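Local atomic coordinates of beta-galactosidase (Streptococcus pneumoniae, PDB entry 4CU9), a protein that hydrolyses terminal beta-galactosides and carries, in the fragment described here, a calcium-binding carbohydrate-binding module that probably recognises galactose-containing glycans. Residues A23-D26 with H32-V35; R34-N39 with T112-Y117; W49-P54 with P60-G65. All coordinates share one frame; numbering follows the deposited sequence.

The three contacts lie close together: contact 1 braces the loop between strands 18-21 and 49-50 internally, contact 2 joins that loop to 112-117, and contact 3 packs 49-54 on strand 61-70. Contacts 1 and 2, about 7 Å apart between centres, share R34 and V35 and are stitched by D26 OD2 to S115 OG at 2.6 Å. Contact 3 sits about 8 Å from contact 1 and 11 Å from contact 2, centre to centre; T24 OG1 and W49 NE1, 2.7 Å apart, join it to contact 1. Calcium adjoins this group: Y37 of contact 2 binds it directly, while the side chains of R34 and W49 remain about 9 and 8 Å away.

Contact 1 (A23-D26 with H32-V35); sequences ATND and HDRV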
loop_
_atom_site.group_PDB
_atom_site.type_symbol
_atom_site.label_atom_id
_atom_site.label_comp_id
_atom_site.label_asym_id
_atom_site.label_seq_id
_atom_site.Cartn_x
_atom_site.Cartn_y
_atom_site.Cartn_z
ATOM N N ALA A 23 -4.125 7.320 -3.117
ATOM C CA ALA A 23 -3.612 8.332 -4.045
ATOM C C ALA A 23 -2.264 7.945 -4.624
ATOM O O ALA A 23 -1.504 7.262 -3.974
ATOM C CB ALA A 23 -3.464 9.671 -3.354
ATOM N N THR A 24 -1.957 8.417 -5.842
ATOM C CA THR A 24 -0.692 8.094 -6.459
ATOM C C THR A 24 -0.309 9.260 -7.374
ATOM O O THR A 24 -1.182 9.859 -8.008
ATOM C CB THR A 24 -0.779 6.799 -7.317
ATOM O OG1 THR A 24 -1.105 5.660 -6.517
ATOM C CG2 THR A 24 0.486 6.511 -8.085
ATOM N N ASN A 25 0.984 9.556 -7.434
ATOM C CA ASN A 25 1.541 10.546 -8.374
ATOM C C ASN A 25 1.711 9.924 -9.770
ATOM O O ASN A 25 2.826 9.708 -10.251
ATOM C CB ASN A 25 2.858 11.054 -7.826
ATOM C CG ASN A 25 3.549 12.024 -8.748
ATOM O OD1 ASN A 25 2.928 12.931 -9.295
ATOM N ND2 ASN A 25 4.845 11.863 -8.884
ATOM N N ASP A 26 0.600 9.586 -10.397
ATOM C CA ASP A 26 0.620 9.008 -11.749
ATOM C C ASP A 26 -0.287 9.763 -12.717
ATOM O O ASP A 26 -0.649 9.227 -13.761
ATOM C CB ASP A 26 0.240 7.511 -11.729
ATOM C CG ASP A 26 -1.169 7.268 -11.218
ATOM O OD1 ASP A 26 -1.901 8.254 -10.937
ATOM O OD2 ASP A 26 -1.540 6.080 -11.155
ATOM N N HIS A 32 6.762 9.188 -13.378
ATOM C CA HIS A 32 6.979 7.766 -13.558
ATOM C C HIS A 32 6.572 6.888 -12.362
ATOM O O HIS A 32 6.852 5.703 -12.367
ATOM C CB HIS A 32 8.453 7.554 -13.866
ATOM C CG HIS A 32 8.900 8.300 -15.082
ATOM N ND1 HIS A 32 8.480 7.954 -16.348
ATOM C CD2 HIS A 32 9.663 9.410 -15.223
ATOM C CE1 HIS A 32 8.988 8.805 -17.226
ATOM N NE2 HIS A 32 9.712 9.696 -16.567
ATOM N N ASP A 33 5.898 7.436 -11.363
ATOM C CA ASP A 33 5.493 6.619 -10.207
ATOM C C ASP A 33 4.253 5.827 -10.585
ATOM O O ASP A 33 3.380 6.337 -11.291
ATOM C CB ASP A 33 5.184 7.488 -8.991
ATOM C CG ASP A 33 6.336 8.387 -8.587
ATOM O OD1 ASP A 33 7.517 8.052 -8.844
ATOM O OD2 ASP A 33 6.034 9.386 -7.923
ATOM N N ARG A 34 4.182 4.580 -10.144
ATOM C CA ARG A 34 3.069 3.698 -10.473
ATOM C C ARG A 34 2.802 2.783 -9.290
ATOM O O ARG A 34 3.735 2.234 -8.695
ATOM C CB ARG A 34 3.387 2.808 -11.694
ATOM C CG ARG A 34 3.685 3.522 -13.010
ATOM C CD ARG A 34 2.479 4.308 -13.530
ATOM N NE ARG A 34 2.784 5.017 -14.802
ATOM C CZ ARG A 34 3.158 6.294 -14.925
ATOM N NH1 ARG A 34 3.277 7.122 -13.867
ATOM N NH2 ARG A 34 3.389 6.775 -16.147
ATOM N N VAL A 35 1.531 2.599 -8.962
ATOM C CA VAL A 35 1.169 1.721 -7.852
ATOM C C VAL A 35 1.482 0.255 -8.202
ATOM O O VAL A 35 1.767 -0.562 -7.340
ATOM C CB VAL A 35 -0.298 1.874 -7.464
ATOM C CG1 VAL A 35 -1.217 1.213 -8.498
ATOM C CG2 VAL A 35 -0.546 1.297 -6.101
HETATM O O HOH W 1 -0.150 3.831 -10.983
#
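N25 and D33 make the direct polar link between 23-26 and 32-35, two parts of one loop. N25 ND2 donates to D33 OD2 at 2.9 Å along a nearly straight line (165°). The acceptor lies in the amide plane of N25, but the donor reaches the carboxylate from above its plane, the two flat groups being turned 68° apart. With CG anti to the backbone N (chi1 177°), the N25 amide extends to meet this oxygen.

Beside this bond, D26 CB packs against the D33 carbonyl oxygen and approaches R34 NH1 obliquely at 3.7 Å. That NH1 donates to D33 O at 2.7 Å, coming from above the carbonyl plane, and also bonds to S31 O. The R34 chain, bent at chi2, thus folds its guanidinium back onto its own loop. The carboxylate of D26 reaches across through a water, which donates to D26 OD2 at 2.6 Å and accepts from V35 N at 2.9 Å. Farther in, T24 OG1 passes V35 CB at 4.0 Å, the two side chains crossing at about a right angle.

A second shell fixes these groups. S115 OG hydrogen-bonds D26 OD2, while T24 OG1 is held by S115 O and W49 NE1; the backbones of N25 and R34 bond to T50 and R48, respectively. N25 itself is the centre of an inverse gamma turn. This is an irregular loop closed by a side-chain bond and a water bridge, tied by its backbone to R48 and T50, and packed beside strand 49-50 of the galactose-binding-like beta fold.

Contact 2 (R34-N39 with T112-Y117); sequences RVDYLN and TYYSNY. With CA (calcium ion), chain C; EDO (1,2-ethanediol), chain D.
A tyrosine-carboxylate hydrogen bond beside a small apolar patch joins the 3-10 segment 35-37 to the loop that leads into helix 117-120. Y114 OH donates to D36 OD2 at 2.5 Å, using the syn lone pair of that oxygen. OD2 lies in the plane of the phenol ring at its edge, while the carboxylate as a whole is turned 60° from the ring. The other carboxylate oxygen, OD1, is taken by Q18 NE2, so both oxygens of D36 are engaged.

V35 CG1 also meets the ring at its edge, 3.5 Å from Y114 CE1, and packs on S115 CB at 3.7 Å. The valine branch and the aspartate therefore both address the rim of the tyrosine. CG of Y114 sits between its backbone N and carbonyl carbon (chi1 59°), an orientation that carries the ring out to D36. Y114 and S115 are the central residues of a type I turn from Y113 to N116.

On the 34-39 side, Y37 O coordinates calcium at 2.2 Å, with D40, D42, I177, E178 and a water completing the site. R34 CB lies over one face of the Y37 ring. The short bond and the double use of the D36 carboxylate would favour its ionised form, and they hold D36, the residue before Y37, within the same 3-10 turn whose Y37 carbonyl binds the metal.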
loop_
_atom_site.group_PDB
_atom_site.type_symbol
_atom_site.label_atom_id
_atom_site.label_comp_id
_atom_site.label_asym_id
_atom_site.label_seq_id
_atom_site.Cartn_x
_atom_site.Cartn_y
_atom_site.Cartn_z
ATOM N N ARG A 34 4.182 4.580 -10.144
ATOM C CA ARG A 34 3.069 3.698 -10.473
ATOM C C ARG A 34 2.802 2.783 -9.290
ATOM O O ARG A 34 3.735 2.234 -8.695
ATOM C CB ARG A 34 3.387 2.808 -11.694
ATOM C CG ARG A 34 3.685 3.522 -13.010
ATOM C CD ARG A 34 2.479 4.308 -13.530
ATOM N NE ARG A 34 2.784 5.017 -14.802
ATOM C CZ ARG A 34 3.158 6.294 -14.925
ATOM N NH1 ARG A 34 3.277 7.122 -13.867
ATOM N NH2 ARG A 34 3.389 6.775 -16.147
ATOM N N VAL A 35 1.531 2.599 -8.962
ATOM C CA VAL A 35 1.169 1.721 -7.852
ATOM C C VAL A 35 1.482 0.255 -8.202
ATOM O O VAL A 35 1.767 -0.562 -7.340
ATOM C CB VAL A 35 -0.298 1.874 -7.464
ATOM C CG1 VAL A 35 -1.217 1.213 -8.498
ATOM C CG2 VAL A 35 -0.546 1.297 -6.101
ATOM N N ASP A 36 1.443 -0.074 -9.480
ATOM C CA ASP A 36 1.745 -1.427 -9.905
ATOM C C ASP A 36 3.195 -1.802 -9.634
ATOM O O ASP A 36 3.511 -2.965 -9.637
ATOM C CB ASP A 36 1.388 -1.599 -11.387
ATOM C CG ASP A 36 -0.139 -1.725 -11.602
ATOM O OD1 ASP A 36 -0.786 -2.590 -10.959
ATOM O OD2 ASP A 36 -0.715 -0.979 -12.429
ATOM N N TYR A 37 4.074 -0.833 -9.374
ATOM C CA TYR A 37 5.442 -1.146 -8.997
ATOM C C TYR A 37 5.550 -1.711 -7.580
ATOM O O TYR A 37 6.598 -2.257 -7.231
ATOM C CB TYR A 37 6.356 0.075 -9.114
ATOM C CG TYR A 37 6.539 0.610 -10.513
ATOM C CD1 TYR A 37 6.465 -0.229 -11.605
ATOM C CD2 TYR A 37 6.791 1.959 -10.741
ATOM C CE1 TYR A 37 6.622 0.243 -12.907
ATOM C CE2 TYR A 37 6.985 2.441 -12.045
ATOM C CZ TYR A 37 6.892 1.570 -13.118
ATOM O OH TYR A 37 7.042 1.987 -14.447
ATOM N N LEU A 38 4.470 -1.620 -6.793
ATOM C CA LEU A 38 4.446 -2.157 -5.440
ATOM C C LEU A 38 4.558 -3.679 -5.349
ATOM O O LEU A 38 5.096 -4.187 -4.364
ATOM C CB LEU A 38 3.168 -1.795 -4.709
ATOM C CG LEU A 38 3.001 -0.368 -4.196
ATOM C CD1 LEU A 38 1.684 -0.281 -3.451
ATOM C CD2 LEU A 38 4.125 0.011 -3.268
ATOM N N ASN A 39 4.028 -4.392 -6.333
ATOM C CA ASN A 39 4.089 -5.864 -6.282
ATOM C C ASN A 39 4.624 -6.533 -7.515
ATOM O O ASN A 39 4.152 -7.606 -7.884
ATOM C CB ASN A 39 2.722 -6.447 -5.900
ATOM C CG ASN A 39 1.674 -6.228 -6.968
ATOM O OD1 ASN A 39 1.790 -5.308 -7.753
ATOM N ND2 ASN A 39 0.643 -7.076 -6.997
ATOM N N THR A 112 -11.760 0.700 -10.609
ATOM C CA THR A 112 -11.284 1.187 -11.894
ATOM C C THR A 112 -10.047 2.077 -11.699
ATOM O O THR A 112 -9.000 1.887 -12.327
ATOM C CB THR A 112 -12.389 1.956 -12.626
ATOM O OG1 THR A 112 -13.455 1.046 -12.898
ATOM C CG2 THR A 112 -11.853 2.489 -13.951
ATOM N N TYR A 113 -10.165 3.016 -10.780
ATOM C CA TYR A 113 -9.093 3.943 -10.446
ATOM C C TYR A 113 -8.369 3.402 -9.233
ATOM O O TYR A 113 -8.424 3.984 -8.153
ATOM C CB TYR A 113 -9.651 5.346 -10.182
ATOM C CG TYR A 113 -10.153 6.014 -11.468
ATOM C CD1 TYR A 113 -9.277 6.698 -12.285
ATOM C CD2 TYR A 113 -11.485 5.942 -11.854
ATOM C CE1 TYR A 113 -9.706 7.313 -13.463
ATOM C CE2 TYR A 113 -11.932 6.551 -13.031
ATOM C CZ TYR A 113 -11.038 7.226 -13.833
ATOM O OH TYR A 113 -11.430 7.832 -15.004
ATOM N N TYR A 114 -7.697 2.268 -9.436
ATOM C CA TYR A 114 -7.111 1.549 -8.313
ATOM C C TYR A 114 -5.888 2.272 -7.718
ATOM O O TYR A 114 -5.537 2.006 -6.588
ATOM C CB TYR A 114 -6.796 0.100 -8.682
ATOM C CG TYR A 114 -5.855 -0.073 -9.831
ATOM C CD1 TYR A 114 -4.483 0.043 -9.643
ATOM C CD2 TYR A 114 -6.322 -0.390 -11.117
ATOM C CE1 TYR A 114 -3.589 -0.148 -10.666
ATOM C CE2 TYR A 114 -5.425 -0.603 -12.151
ATOM C CZ TYR A 114 -4.064 -0.462 -11.925
ATOM O OH TYR A 114 -3.152 -0.665 -12.933
ATOM N N SER A 115 -5.301 3.213 -8.439
ATOM C CA SER A 115 -4.167 4.010 -7.904
ATOM C C SER A 115 -4.593 5.307 -7.242
ATOM O O SER A 115 -3.782 5.986 -6.599
ATOM C CB SER A 115 -3.182 4.345 -9.015
ATOM O OG SER A 115 -3.713 5.374 -9.837
ATOM N N ASN A 116 -5.862 5.670 -7.397
ATOM C CA ASN A 116 -6.355 6.931 -6.902
ATOM C C ASN A 116 -7.823 6.809 -6.499
ATOM O O ASN A 116 -8.668 7.612 -6.907
ATOM C CB ASN A 116 -6.171 8.016 -7.958
ATOM C CG ASN A 116 -4.817 8.638 -7.915
ATOM O OD1 ASN A 116 -4.503 9.345 -6.992
ATOM N ND2 ASN A 116 -3.990 8.367 -8.926
ATOM N N TYR A 117 -8.118 5.829 -5.639
ATOM C CA TYR A 117 -9.508 5.577 -5.324
ATOM C C TYR A 117 -10.128 6.711 -4.559
ATOM O O TYR A 117 -11.332 6.931 -4.689
ATOM C CB TYR A 117 -9.750 4.228 -4.655
ATOM C CG TYR A 117 -9.259 4.049 -3.256
ATOM C CD1 TYR A 117 -9.846 4.732 -2.179
ATOM C CD2 TYR A 117 -8.216 3.187 -2.999
ATOM C CE1 TYR A 117 -9.396 4.543 -0.870
ATOM C CE2 TYR A 117 -7.762 3.005 -1.709
ATOM C CZ TYR A 117 -8.356 3.675 -0.648
ATOM O OH TYR A 117 -7.877 3.477 0.625
HETATM CA CA CA C . 8.651 -3.118 -6.949
HETATM C C1 EDO D . -9.566 5.704 3.143
HETATM O O1 EDO D . -8.379 5.138 2.548
HETATM C C2 EDO D . -10.341 4.772 4.082
HETATM O O2 EDO D . -9.680 4.687 5.342
HETATM O O HOH W 2 9.807 -1.544 -8.188
#

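Contact 3 (W49-P54 with P60-G65); sequences WTNWSP and PEVSAG
W49 and V62 approach from opposite directions, the indole presenting its edge to the valine and one face to A64. V62 CG2 lies in the ring plane, 3.7 Å from W49 CZ2. A64 CB instead stands over the six-membered ring, 4.1 Å from its centroid and only 13° off the normal, a CH-pi contact. The backbone N of N51 lies over the opposite face, offset toward the rim, so the indole is bounded on both faces as well as at its end. W49 CG is anti to its own backbone N (chi1 167°), which projects the ring toward strand 61-70, and NE1 is bonded to T24 OG1.

N51 also points at V62 from the facing segment. Its ND2 comes 3.4 Å from V62 CB, and its CG approaches both methyl branches. The polar end of the amide is satisfied beyond this apolar neighbour: ND2 donates to one water at 2.9 Å and to a second at 3.0 Å. These waters donate in turn to P60 O and E61 O, forming two bridges to the backbone just before and at the start of the strand, while OD1 accepts from V174 N. Together these bonds restrain the amide's rotation and set which end faces the waters.

Outward from the contact, W49 also packs on V35, A21 and M176, V62 on V174, and A64 on M165 and M179. W49 pairs its backbone with M176 of strand 173-182. W49, V62 and A64 thus form buried packing between strands 49-50 and 61-70, consistent with the interior of the beta-sandwich of galactose-binding-like domains.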
loop_
_atom_site.group_PDB
_atom_site.type_symbol
_atom_site.label_atom_id
_atom_site.label_comp_id
_atom_site.label_asym_id
_atom_site.label_seq_id
_atom_site.Cartn_x
_atom_site.Cartn_y
_atom_site.Cartn_z
ATOM N N TRP A 49 6.200 3.478 -6.201
ATOM C CA TRP A 49 4.946 4.129 -5.965
ATOM C C TRP A 49 5.210 5.289 -5.015
ATOM O O TRP A 49 5.952 5.175 -4.047
ATOM C CB TRP A 49 3.934 3.162 -5.340
ATOM C CG TRP A 49 2.758 3.896 -4.803
ATOM C CD1 TRP A 49 1.677 4.323 -5.502
ATOM C CD2 TRP A 49 2.585 4.343 -3.480
ATOM N NE1 TRP A 49 0.809 4.985 -4.672
ATOM C CE2 TRP A 49 1.349 5.017 -3.422
ATOM C CE3 TRP A 49 3.338 4.204 -2.301
ATOM C CZ2 TRP A 49 0.865 5.572 -2.253
ATOM C CZ3 TRP A 49 2.857 4.751 -1.152
ATOM C CH2 TRP A 49 1.637 5.446 -1.129
ATOM N N THR A 50 4.513 6.387 -5.260
ATOM C CA THR A 50 4.557 7.506 -4.386
ATOM C C THR A 50 3.211 8.219 -4.477
ATOM O O THR A 50 2.468 8.050 -5.464
ATOM C CB THR A 50 5.642 8.393 -5.024
ATOM O OG1 THR A 50 6.967 8.088 -4.538
ATOM C CG2 THR A 50 5.309 9.745 -5.127
ATOM N N ASN A 51 2.890 9.000 -3.458
ATOM C CA ASN A 51 1.710 9.921 -3.542
ATOM C C ASN A 51 2.173 11.354 -3.469
ATOM O O ASN A 51 1.447 12.228 -3.007
ATOM C CB ASN A 51 0.724 9.653 -2.410
ATOM C CG ASN A 51 1.261 10.109 -1.068
ATOM O OD1 ASN A 51 2.468 9.991 -0.798
ATOM N ND2 ASN A 51 0.376 10.635 -0.217
ATOM N N TRP A 52 3.398 11.593 -3.941
ATOM C CA TRP A 52 3.984 12.929 -3.970
ATOM C C TRP A 52 3.055 13.890 -4.750
ATOM O O TRP A 52 2.448 13.549 -5.779
ATOM C CB TRP A 52 5.373 12.926 -4.657
ATOM C CG TRP A 52 6.049 14.286 -4.586
ATOM C CD1 TRP A 52 6.770 14.771 -3.552
ATOM C CD2 TRP A 52 6.007 15.320 -5.573
ATOM N NE1 TRP A 52 7.183 16.058 -3.812
ATOM C CE2 TRP A 52 6.731 16.416 -5.061
ATOM C CE3 TRP A 52 5.421 15.427 -6.844
ATOM C CZ2 TRP A 52 6.890 17.604 -5.771
ATOM C CZ3 TRP A 52 5.570 16.612 -7.549
ATOM C CH2 TRP A 52 6.302 17.691 -7.010
ATOM N N SER A 53 2.983 15.102 -4.233
ATOM C CA SER A 53 2.272 16.172 -4.862
ATOM C C SER A 53 3.005 17.479 -4.617
ATOM O O SER A 53 3.617 17.660 -3.578
ATOM C CB SER A 53 0.847 16.261 -4.304
ATOM O OG SER A 53 0.143 17.347 -4.904
ATOM N N PRO A 54 2.932 18.412 -5.579
ATOM C CA PRO A 54 3.454 19.772 -5.309
ATOM C C PRO A 54 2.642 20.552 -4.279
ATOM O O PRO A 54 3.150 21.482 -3.660
ATOM C CB PRO A 54 3.354 20.476 -6.677
ATOM C CG PRO A 54 2.389 19.677 -7.473
ATOM C CD PRO A 54 2.411 18.276 -6.950
ATOM N N PRO A 60 -1.930 13.997 6.530
ATOM C CA PRO A 60 -0.742 13.254 6.082
ATOM C C PRO A 60 -1.045 11.817 5.649
ATOM O O PRO A 60 -0.173 11.108 5.199
ATOM C CB PRO A 60 0.135 13.277 7.330
ATOM C CG PRO A 60 -0.868 13.179 8.413
ATOM C CD PRO A 60 -1.914 14.159 8.000
ATOM N N GLU A 61 -2.274 11.375 5.780
ATOM C CA GLU A 61 -2.599 9.968 5.564
ATOM C C GLU A 61 -2.623 9.561 4.107
ATOM O O GLU A 61 -3.135 10.280 3.271
ATOM C CB GLU A 61 -3.940 9.622 6.220
ATOM C CG GLU A 61 -4.333 8.160 6.018
ATOM C CD GLU A 61 -5.645 7.828 6.718
ATOM O OE1 GLU A 61 -5.715 8.040 7.934
ATOM O OE2 GLU A 61 -6.573 7.310 6.089
ATOM N N VAL A 62 -2.037 8.392 3.816
ATOM C CA VAL A 62 -2.185 7.728 2.531
ATOM C C VAL A 62 -2.184 6.231 2.832
ATOM O O VAL A 62 -1.491 5.788 3.738
ATOM C CB VAL A 62 -1.064 8.151 1.538
ATOM C CG1 VAL A 62 0.327 7.885 2.085
ATOM C CG2 VAL A 62 -1.215 7.513 0.165
ATOM N N SER A 63 -2.993 5.476 2.081
ATOM C CA SER A 63 -3.026 4.024 2.182
ATOM C C SER A 63 -2.620 3.360 0.897
ATOM O O SER A 63 -2.944 3.839 -0.216
ATOM C CB SER A 63 -4.426 3.557 2.551
ATOM O OG SER A 63 -4.823 4.138 3.764
ATOM N N ALA A 64 -1.865 2.284 1.036
ATOM C CA ALA A 64 -1.513 1.478 -0.128
ATOM C C ALA A 64 -1.589 0.019 0.281
ATOM O O ALA A 64 -1.351 -0.339 1.470
ATOM C CB ALA A 64 -0.161 1.873 -0.677
ATOM N N GLY A 65 -2.042 -0.815 -0.641
ATOM C CA GLY A 65 -2.255 -2.211 -0.347
ATOM C C GLY A 65 -2.276 -3.175 -1.513
ATOM O O GLY A 65 -1.965 -2.802 -2.667
HETATM O O HOH W 3 0.678 11.521 2.561
HETATM O O HOH W 4 -2.626 10.869 0.148
#